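Local coordinates for protein xyloglucan-specific endo-beta-1,4-glucanase GH12 (Aspergillus niveus, PDB 4NPR) that probably hydrolyses internal beta-1,4-glucosidic bonds of the plant cell-wall polysaccharide xyloglucan, with retention of the anomeric configuration, at residues W76-A87 with Q220-G228; I117-L127 with E138-A149. All coordinates share one frame; numbering follows the deposited sequence.

Overall arrangement
Both interactions belong to the larger sheet of the beta-jelly roll, where strands 215-226 and 117-128 are neighbours, so each contact holds one side of that pair. Interaction 2, the more deeply buried and more extensive, is an antiparallel hairpin, interrupted by one bulge and knit by successive backbone bonds, with apolar side chains on the face turned to the other sheet. Interaction 1 lies nearer the surface and joins strand 215-226 to a loop leaving the smaller sheet; backbone pairing is sparse there, and a lysine ammonium, a water and aromatic rings do much of the work. The two meet where Thr223 OG1 approaches Asp120 O and Phe226 N approaches Val118 O.

Interaction 1 of 2, residues W76-A87 with Q220-G228; sequences WSGGQGQVKSFA and QAGTEPFSG
Trp76 pairs with Gly228 through two backbone hydrogen bonds, Trp76 N to Gly228 O and Gly228 N to Trp76 O, both 3.0 Å, where the two segments run antiparallel. Farther along, Lys84 N gives Pro225 O an almost perfectly straight bond (3.0 Å, 178° at the hydrogen), and Thr223 N reaches Ala87 O. Between these last two, a water accepts from Ala87 N and donates to Thr223 O and Ser85 OG, bridging strand and loop; Ser85 OG also bonds Gln56.

The charged contribution comes from Lys84. Its chain bends at chi2 and again at chi4, bringing NZ into the loop to bond Phe226 O across the contact at 2.9 Å, in the carbonyl plane on a lone pair. The same ammonium group holds Gly78 O, Gly79 O and Gln82 O of its own segment. Gly79 O takes a second bond from Gln82 N, which closes a type II turn; the two donors arrive from opposite faces of the carbonyl plane.

Apolar contacts fill the remainder. Lys84 CB lies over the centre of the Trp76 ring, whose CD1 meets Pro225 CG at 3.9 Å and whose NE1 bonds Gln56. Val83 spreads its branches: CG1 packs on Glu224 CB at 3.7 Å, while CG2 meets Phe226 CZ at 3.6 Å. The edge of the Phe226 ring faces Gly81 C, a glycine suited to the positive phi of that turn. Phe86, its CG anti to the backbone N (chi1 177°), directs CD1 against Glu224 CG at 3.6 Å.

Four carbonyl oxygens gathered round one ammonium imply that Lys84 ties the glycine-rich loop 78-82 to the end of strand 215-226, and their combined partial negative charge would probably favour its protonated form.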
loop_
_atom_site.group_PDB
_atom_site.type_symbol
_atom_site.label_atom_id
_atom_site.label_comp_id
_atom_site.label_asym_id
_atom_site.label_seq_id
_atom_site.Cartn_x
_atom_site.Cartn_y
_atom_site.Cartn_z
ATOM N N TRP A 76 -3.576 -16.330 -8.684
ATOM C CA TRP A 76 -4.416 -16.710 -7.542
ATOM C C TRP A 76 -5.834 -16.977 -8.007
ATOM O O TRP A 76 -6.353 -16.317 -8.927
ATOM C CB TRP A 76 -4.468 -15.588 -6.504
ATOM C CG TRP A 76 -3.199 -15.295 -5.819
ATOM C CD1 TRP A 76 -2.496 -14.165 -5.892
ATOM C CD2 TRP A 76 -2.495 -16.158 -4.940
ATOM N NE1 TRP A 76 -1.368 -14.249 -5.124
ATOM C CE2 TRP A 76 -1.351 -15.471 -4.512
ATOM C CE3 TRP A 76 -2.723 -17.443 -4.472
ATOM C CZ2 TRP A 76 -0.422 -16.024 -3.638
ATOM C CZ3 TRP A 76 -1.789 -18.013 -3.587
ATOM C CH2 TRP A 76 -0.652 -17.298 -3.185
ATOM N N SER A 77 -6.474 -17.942 -7.373
ATOM C CA SER A 77 -7.900 -18.092 -7.596
ATOM C C SER A 77 -8.579 -18.606 -6.355
ATOM O O SER A 77 -7.892 -19.015 -5.397
ATOM C CB SER A 77 -8.210 -18.932 -8.800
ATOM O OG SER A 77 -7.827 -20.248 -8.556
ATOM N N GLY A 78 -9.915 -18.486 -6.355
ATOM C CA GLY A 78 -10.784 -18.696 -5.167
ATOM C C GLY A 78 -10.762 -17.590 -4.123
ATOM O O GLY A 78 -10.139 -16.523 -4.299
ATOM N N GLY A 79 -11.395 -17.864 -2.990
ATOM C CA GLY A 79 -11.583 -16.870 -1.940
ATOM C C GLY A 79 -11.983 -15.509 -2.456
ATOM O O GLY A 79 -11.287 -14.533 -2.223
ATOM N N GLN A 80 -13.117 -15.452 -3.153
ATOM C CA GLN A 80 -13.687 -14.187 -3.641
ATOM C C GLN A 80 -13.668 -13.181 -2.498
ATOM O O GLN A 80 -14.014 -13.503 -1.341
ATOM C CB GLN A 80 -15.130 -14.359 -4.227
ATOM C CG GLN A 80 -16.310 -13.894 -3.346
ATOM C CD GLN A 80 -16.535 -12.373 -3.370
ATOM O OE1 GLN A 80 -16.374 -11.727 -4.400
ATOM N NE2 GLN A 80 -16.915 -11.808 -2.244
ATOM N N GLY A 81 -13.227 -11.973 -2.836
ATOM C CA GLY A 81 -13.149 -10.890 -1.888
ATOM C C GLY A 81 -12.084 -10.977 -0.816
ATOM O O GLY A 81 -12.069 -10.116 0.035
ATOM N N GLN A 82 -11.206 -11.993 -0.810
ATOM C CA GLN A 82 -10.145 -12.023 0.216
ATOM C C GLN A 82 -8.818 -11.693 -0.452
ATOM O O GLN A 82 -8.494 -12.210 -1.535
ATOM C CB GLN A 82 -9.997 -13.389 0.915
ATOM C CG GLN A 82 -11.260 -14.155 1.332
ATOM C CD GLN A 82 -12.259 -13.285 2.077
ATOM O OE1 GLN A 82 -11.957 -12.666 3.138
ATOM N NE2 GLN A 82 -13.469 -13.202 1.506
ATOM N N VAL A 83 -8.043 -10.857 0.198
ATOM C CA VAL A 83 -6.717 -10.528 -0.265
ATOM C C VAL A 83 -5.832 -11.750 -0.006
ATOM O O VAL A 83 -5.867 -12.338 1.084
ATOM C CB VAL A 83 -6.136 -9.340 0.512
ATOM C CG1 VAL A 83 -4.724 -9.089 0.114
ATOM C CG2 VAL A 83 -6.974 -8.073 0.318
ATOM N N LYS A 84 -5.040 -12.123 -0.998
ATOM C CA LYS A 84 -4.133 -13.195 -0.845
ATOM C C LYS A 84 -2.772 -12.758 -0.344
ATOM O O LYS A 84 -2.013 -13.582 0.158
ATOM C CB LYS A 84 -3.949 -13.920 -2.189
ATOM C CG LYS A 84 -5.245 -14.313 -2.907
ATOM C CD LYS A 84 -6.204 -14.964 -1.926
ATOM C CE LYS A 84 -7.317 -15.610 -2.690
ATOM N NZ LYS A 84 -8.362 -14.600 -2.977
ATOM N N SER A 85 -2.423 -11.490 -0.501
ATOM C CA SER A 85 -1.067 -11.064 -0.185
ATOM C C SER A 85 -0.899 -9.547 -0.237
ATOM O O SER A 85 -1.799 -8.787 -0.609
ATOM C CB SER A 85 -0.089 -11.706 -1.181
ATOM O OG SER A 85 -0.344 -11.250 -2.533
ATOM N N PHE A 86 0.275 -9.093 0.157
ATOM C CA PHE A 86 0.575 -7.712 0.064
ATOM C C PHE A 86 2.082 -7.560 -0.003
ATOM O O PHE A 86 2.720 -7.124 0.963
ATOM C CB PHE A 86 0.008 -6.950 1.256
ATOM C CG PHE A 86 0.366 -5.494 1.240
ATOM C CD1 PHE A 86 0.151 -4.716 0.069
ATOM C CD2 PHE A 86 0.951 -4.894 2.340
ATOM C CE1 PHE A 86 0.507 -3.363 0.024
ATOM C CE2 PHE A 86 1.291 -3.529 2.309
ATOM C CZ PHE A 86 1.088 -2.768 1.148
ATOM N N ALA A 87 2.634 -7.944 -1.158
ATOM C CA ALA A 87 4.025 -7.717 -1.458
ATOM C C ALA A 87 4.191 -6.214 -1.648
ATOM O O ALA A 87 3.463 -5.604 -2.402
ATOM C CB ALA A 87 4.407 -8.423 -2.735
ATOM N N GLN A 220 4.418 1.753 3.606
ATOM C CA GLN A 220 4.597 0.599 2.744
ATOM C C GLN A 220 3.869 0.822 1.417
ATOM O O GLN A 220 2.774 1.345 1.420
ATOM C CB GLN A 220 3.983 -0.600 3.415
ATOM C CG GLN A 220 4.509 -0.837 4.810
ATOM C CD GLN A 220 3.966 -2.133 5.362
ATOM O OE1 GLN A 220 2.829 -2.207 5.820
ATOM N NE2 GLN A 220 4.764 -3.180 5.269
ATOM N N ALA A 221 4.471 0.444 0.298
ATOM C CA ALA A 221 3.802 0.568 -1.008
ATOM C C ALA A 221 3.938 -0.753 -1.827
ATOM O O ALA A 221 5.047 -1.281 -1.977
ATOM C CB ALA A 221 4.336 1.765 -1.786
ATOM N N GLY A 222 2.791 -1.286 -2.284
ATOM C CA GLY A 222 2.746 -2.516 -3.043
ATOM C C GLY A 222 1.399 -2.787 -3.704
ATOM O O GLY A 222 0.648 -1.860 -4.053
ATOM N N THR A 223 1.085 -4.068 -3.874
ATOM C CA THR A 223 -0.168 -4.445 -4.482
ATOM C C THR A 223 -0.857 -5.552 -3.671
ATOM O O THR A 223 -0.173 -6.421 -3.129
ATOM C CB THR A 223 0.045 -4.910 -5.945
ATOM O OG1 THR A 223 -1.201 -5.361 -6.518
ATOM C CG2 THR A 223 1.036 -5.997 -5.992
ATOM N N GLU A 224 -2.198 -5.505 -3.602
ATOM C CA GLU A 224 -3.016 -6.561 -2.941
ATOM C C GLU A 224 -3.866 -7.252 -3.982
ATOM O O GLU A 224 -4.852 -6.688 -4.458
ATOM C CB GLU A 224 -3.975 -5.996 -1.869
ATOM C CG GLU A 224 -3.325 -5.564 -0.581
ATOM C CD GLU A 224 -4.333 -4.922 0.410
ATOM O OE1 GLU A 224 -5.260 -4.227 -0.065
ATOM O OE2 GLU A 224 -4.171 -5.058 1.663
ATOM N N PRO A 225 -3.496 -8.465 -4.348
ATOM C CA PRO A 225 -4.284 -9.201 -5.315
ATOM C C PRO A 225 -5.410 -10.065 -4.715
ATOM O O PRO A 225 -5.246 -10.640 -3.631
ATOM C CB PRO A 225 -3.241 -10.077 -5.980
ATOM C CG PRO A 225 -2.274 -10.371 -4.906
ATOM C CD PRO A 225 -2.174 -9.079 -4.130
ATOM N N PHE A 226 -6.526 -10.166 -5.440
ATOM C CA PHE A 226 -7.629 -11.050 -5.070
ATOM C C PHE A 226 -7.651 -12.299 -5.985
ATOM O O PHE A 226 -7.730 -13.413 -5.509
ATOM C CB PHE A 226 -8.949 -10.290 -5.079
ATOM C CG PHE A 226 -9.010 -9.110 -4.086
ATOM C CD1 PHE A 226 -8.335 -7.906 -4.331
ATOM C CD2 PHE A 226 -9.794 -9.176 -2.941
ATOM C CE1 PHE A 226 -8.445 -6.814 -3.456
ATOM C CE2 PHE A 226 -9.883 -8.096 -2.044
ATOM C CZ PHE A 226 -9.217 -6.912 -2.310
ATOM N N SER A 227 -7.521 -12.099 -7.294
ATOM C CA SER A 227 -7.437 -13.188 -8.257
ATOM C C SER A 227 -7.002 -12.718 -9.639
ATOM O O SER A 227 -7.014 -11.527 -9.943
ATOM C CB SER A 227 -8.774 -13.851 -8.404
ATOM O OG SER A 227 -9.653 -12.923 -8.975
ATOM N N GLY A 228 -6.625 -13.701 -10.454
ATOM C CA GLY A 228 -6.065 -13.511 -11.786
ATOM C C GLY A 228 -4.997 -14.553 -12.115
ATOM O O GLY A 228 -4.639 -15.381 -11.279
HETATM O O HOH W 1 0.987 -8.969 -3.436
#

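Interaction 2 of 2, residues I117-L127 with E138-A149; sequences IVADVAYDMFL and EIMVWLGALGGA
Ile139 and Met125 form a hydrogen-bonded pair in the antiparallel hairpin of strands 117-128 and 137-146, part of the larger jelly-roll sheet. Ile139 N to Met125 O (2.8 Å) and the return bond, Met125 N to Ile139 O, are nearly straight. Branching at CB lets Ile139 fill two neighbouring spaces: CG2, anti to its own N, touches Met125 CE, while CD1 reaches Leu127 CD1 at 3.9 Å.

Tyr123 occupies the same face and is paired by backbone bonds with Val141. Its ring sets CD1 by Val141 CB at 4.0 Å, with Val141 O in plane at the ring edge, and CE1 near Leu143 CD1. A tyrosine suits this buried place because OH bonds Ser106 while the ring meets Trp108 edge-to-face, linking the hairpin to strand 105-113 of the opposing sheet.

Two residues, Leu143 and Gly144, stand opposite the single Val121, a classic beta bulge. Val121 O takes Leu143 N at 2.9 Å and, weakly, Gly144 N, while Val121 N bonds Gly144 O. Gly144, with no side chain, lets the strands come close (4.7 Å from its CA to Val121 CA). Val121 also packs on Trp108 and Trp110.

On the other face, the backbone places Asp120 CB 3.5 Å from the centroid of the Trp142 six-membered ring, 14° off its normal, a CH-pi contact. Chi1 of 70° swings the carboxylate over the same ring, with OD2 3.2 Å from Trp142 CZ2.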
loop_
_atom_site.group_PDB
_atom_site.type_symbol
_atom_site.label_atom_id
_atom_site.label_comp_id
_atom_site.label_asym_id
_atom_site.label_seq_id
_atom_site.Cartn_x
_atom_site.Cartn_y
_atom_site.Cartn_z
ATOM N N ILE A 117 -7.524 -9.635 -13.994
ATOM C CA ILE A 117 -6.914 -9.126 -12.746
ATOM C C ILE A 117 -7.897 -8.458 -11.775
ATOM O O ILE A 117 -8.674 -7.602 -12.178
ATOM C CB ILE A 117 -5.757 -8.156 -13.051
ATOM C CG1 ILE A 117 -4.538 -8.942 -13.557
ATOM C CG2 ILE A 117 -5.301 -7.442 -11.796
ATOM C CD1 ILE A 117 -3.521 -8.119 -14.334
ATOM N N VAL A 118 -7.850 -8.871 -10.504
ATOM C CA VAL A 118 -8.585 -8.224 -9.420
ATOM C C VAL A 118 -7.534 -8.012 -8.325
ATOM O O VAL A 118 -6.982 -8.951 -7.807
ATOM C CB VAL A 118 -9.749 -9.112 -8.893
ATOM C CG1 VAL A 118 -10.589 -8.384 -7.832
ATOM C CG2 VAL A 118 -10.622 -9.602 -10.034
ATOM N N ALA A 119 -7.244 -6.756 -8.015
ATOM C CA ALA A 119 -6.043 -6.360 -7.261
ATOM C C ALA A 119 -6.131 -4.895 -7.046
ATOM O O ALA A 119 -6.786 -4.204 -7.815
ATOM C CB ALA A 119 -4.781 -6.642 -8.052
ATOM N N ASP A 120 -5.503 -4.432 -5.985
ATOM C CA ASP A 120 -5.240 -3.006 -5.801
ATOM C C ASP A 120 -3.747 -2.710 -5.793
ATOM O O ASP A 120 -2.928 -3.625 -5.643
ATOM C CB ASP A 120 -5.934 -2.423 -4.540
ATOM C CG ASP A 120 -5.333 -2.906 -3.230
ATOM O OD1 ASP A 120 -4.130 -2.707 -2.952
ATOM O OD2 ASP A 120 -6.096 -3.460 -2.434
ATOM N N VAL A 121 -3.432 -1.428 -6.038
ATOM C CA VAL A 121 -2.097 -0.870 -5.925
ATOM C C VAL A 121 -2.214 0.290 -4.951
ATOM O O VAL A 121 -2.970 1.206 -5.173
ATOM C CB VAL A 121 -1.545 -0.361 -7.276
ATOM C CG1 VAL A 121 -0.073 0.035 -7.136
ATOM C CG2 VAL A 121 -1.706 -1.419 -8.363
ATOM N N ALA A 122 -1.425 0.261 -3.883
ATOM C CA ALA A 122 -1.733 1.022 -2.707
ATOM C C ALA A 122 -0.487 1.276 -1.881
ATOM O O ALA A 122 0.406 0.405 -1.796
ATOM C CB ALA A 122 -2.751 0.260 -1.877
ATOM N N TYR A 123 -0.427 2.505 -1.346
ATOM C CA TYR A 123 0.286 2.812 -0.135
ATOM C C TYR A 123 -0.557 2.309 1.022
ATOM O O TYR A 123 -1.792 2.380 0.978
ATOM C CB TYR A 123 0.503 4.307 0.105
ATOM C CG TYR A 123 1.319 5.019 -0.911
ATOM C CD1 TYR A 123 0.738 5.496 -2.095
ATOM C CD2 TYR A 123 2.652 5.243 -0.708
ATOM C CE1 TYR A 123 1.492 6.162 -3.050
ATOM C CE2 TYR A 123 3.417 5.929 -1.635
ATOM C CZ TYR A 123 2.846 6.373 -2.819
ATOM O OH TYR A 123 3.621 7.075 -3.751
ATOM N N ASP A 124 0.156 1.820 2.047
ATOM C CA ASP A 124 -0.366 1.443 3.334
ATOM C C ASP A 124 0.479 2.079 4.452
ATOM O O ASP A 124 1.622 1.707 4.656
ATOM C CB ASP A 124 -0.311 -0.063 3.435
ATOM C CG ASP A 124 -1.466 -0.630 4.201
ATOM O OD1 ASP A 124 -2.354 0.150 4.609
ATOM O OD2 ASP A 124 -1.499 -1.863 4.381
ATOM N N MET A 125 -0.084 3.057 5.150
ATOM C CA MET A 125 0.596 3.774 6.208
ATOM C C MET A 125 -0.142 3.614 7.535
ATOM O O MET A 125 -1.359 3.751 7.608
ATOM C CB MET A 125 0.665 5.237 5.867
ATOM C CG MET A 125 1.375 5.519 4.565
ATOM S SD MET A 125 1.292 7.288 4.251
ATOM C CE MET A 125 -0.295 7.368 3.432
ATOM N N PHE A 126 0.616 3.370 8.588
ATOM C CA PHE A 126 0.081 2.935 9.844
ATOM C C PHE A 126 0.428 3.919 10.950
ATOM O O PHE A 126 1.558 4.427 10.993
ATOM C CB PHE A 126 0.684 1.586 10.146
ATOM C CG PHE A 126 0.140 0.488 9.296
ATOM C CD1 PHE A 126 -1.088 -0.081 9.598
ATOM C CD2 PHE A 126 0.831 0.057 8.170
ATOM C CE1 PHE A 126 -1.607 -1.087 8.811
ATOM C CE2 PHE A 126 0.338 -0.961 7.389
ATOM C CZ PHE A 126 -0.898 -1.540 7.702
ATOM N N LEU A 127 -0.556 4.205 11.817
ATOM C CA LEU A 127 -0.348 5.044 12.980
ATOM C C LEU A 127 -0.412 4.275 14.278
ATOM O O LEU A 127 -1.023 3.188 14.346
ATOM C CB LEU A 127 -1.397 6.105 13.037
ATOM C CG LEU A 127 -1.392 6.939 11.788
ATOM C CD1 LEU A 127 -2.484 7.986 11.885
ATOM C CD2 LEU A 127 -0.035 7.573 11.650
ATOM N N GLU A 138 -5.036 2.869 10.110
ATOM C CA GLU A 138 -4.434 2.539 8.866
ATOM C C GLU A 138 -4.971 3.475 7.818
ATOM O O GLU A 138 -6.183 3.692 7.744
ATOM C CB GLU A 138 -4.720 1.075 8.487
ATOM C CG GLU A 138 -4.071 0.662 7.159
ATOM C CD GLU A 138 -4.431 -0.756 6.731
ATOM O OE1 GLU A 138 -5.236 -1.453 7.404
ATOM O OE2 GLU A 138 -3.916 -1.185 5.688
ATOM N N ILE A 139 -4.056 4.002 7.009
ATOM C CA ILE A 139 -4.403 4.845 5.882
ATOM C C ILE A 139 -3.880 4.252 4.572
ATOM O O ILE A 139 -2.687 3.985 4.401
ATOM C CB ILE A 139 -3.833 6.233 6.075
ATOM C CG1 ILE A 139 -4.543 6.920 7.230
ATOM C CG2 ILE A 139 -4.030 7.072 4.823
ATOM C CD1 ILE A 139 -3.935 6.636 8.569
ATOM N N MET A 140 -4.782 4.028 3.643
ATOM C CA MET A 140 -4.397 3.478 2.372
ATOM C C MET A 140 -4.651 4.517 1.299
ATOM O O MET A 140 -5.605 5.289 1.360
ATOM C CB MET A 140 -5.182 2.216 2.035
ATOM C CG MET A 140 -5.306 1.193 3.142
ATOM S SD MET A 140 -5.628 -0.476 2.471
ATOM C CE MET A 140 -4.107 -0.985 1.662
ATOM N N VAL A 141 -3.800 4.493 0.288
ATOM C CA VAL A 141 -3.977 5.343 -0.853
ATOM C C VAL A 141 -3.852 4.470 -2.060
ATOM O O VAL A 141 -2.770 3.978 -2.374
ATOM C CB VAL A 141 -2.959 6.490 -0.879
ATOM C CG1 VAL A 141 -3.205 7.335 -2.104
ATOM C CG2 VAL A 141 -3.086 7.328 0.402
ATOM N N TRP A 142 -4.993 4.253 -2.698
ATOM C CA TRP A 142 -5.095 3.373 -3.846
ATOM C C TRP A 142 -4.881 4.187 -5.125
ATOM O O TRP A 142 -5.688 5.039 -5.499
ATOM C CB TRP A 142 -6.462 2.710 -3.886
ATOM C CG TRP A 142 -6.748 1.699 -2.814
ATOM C CD1 TRP A 142 -6.285 1.691 -1.511
ATOM C CD2 TRP A 142 -7.590 0.572 -2.932
ATOM N NE1 TRP A 142 -6.767 0.600 -0.836
ATOM C CE2 TRP A 142 -7.581 -0.101 -1.686
ATOM C CE3 TRP A 142 -8.345 0.045 -3.968
ATOM C CZ2 TRP A 142 -8.298 -1.284 -1.472
ATOM C CZ3 TRP A 142 -9.061 -1.148 -3.758
ATOM C CH2 TRP A 142 -9.036 -1.788 -2.533
ATOM N N LEU A 143 -3.793 3.901 -5.826
ATOM C CA LEU A 143 -3.638 4.456 -7.172
ATOM C C LEU A 143 -4.342 3.609 -8.209
ATOM O O LEU A 143 -4.590 4.060 -9.354
ATOM C CB LEU A 143 -2.158 4.611 -7.492
ATOM C CG LEU A 143 -1.448 5.488 -6.482
ATOM C CD1 LEU A 143 -0.042 5.626 -6.959
ATOM C CD2 LEU A 143 -2.084 6.865 -6.261
ATOM N N GLY A 144 -4.671 2.385 -7.799
ATOM C CA GLY A 144 -5.170 1.365 -8.728
ATOM C C GLY A 144 -6.217 0.517 -8.060
ATOM O O GLY A 144 -5.975 -0.015 -6.987
ATOM N N ALA A 145 -7.394 0.429 -8.698
ATOM C CA ALA A 145 -8.469 -0.496 -8.315
ATOM C C ALA A 145 -8.896 -1.328 -9.528
ATOM O O ALA A 145 -9.824 -0.986 -10.252
ATOM C CB ALA A 145 -9.648 0.264 -7.752
ATOM N N LEU A 146 -8.240 -2.462 -9.695
ATOM C CA LEU A 146 -8.431 -3.280 -10.855
ATOM C C LEU A 146 -9.466 -4.369 -10.634
ATOM O O LEU A 146 -9.530 -4.976 -9.561
ATOM C CB LEU A 146 -7.072 -3.875 -11.250
ATOM C CG LEU A 146 -5.911 -2.874 -11.362
ATOM C CD1 LEU A 146 -4.752 -3.593 -12.014
ATOM C CD2 LEU A 146 -6.283 -1.673 -12.204
ATOM N N GLY A 147 -10.285 -4.589 -11.651
ATOM C CA GLY A 147 -11.208 -5.715 -11.730
ATOM C C GLY A 147 -12.219 -5.961 -10.630
ATOM O O GLY A 147 -12.726 -7.083 -10.486
ATOM N N GLY A 148 -12.525 -4.932 -9.851
ATOM C CA GLY A 148 -13.547 -5.041 -8.811
ATOM C C GLY A 148 -13.023 -4.943 -7.387
ATOM O O GLY A 148 -13.804 -4.874 -6.425
ATOM N N ALA A 149 -11.705 -4.931 -7.242
ATOM C CA ALA A 149 -11.095 -4.860 -5.930
ATOM C C ALA A 149 -11.763 -3.769 -5.082
ATOM O O ALA A 149 -11.922 -2.627 -5.529
ATOM C CB ALA A 149 -9.604 -4.609 -6.076
#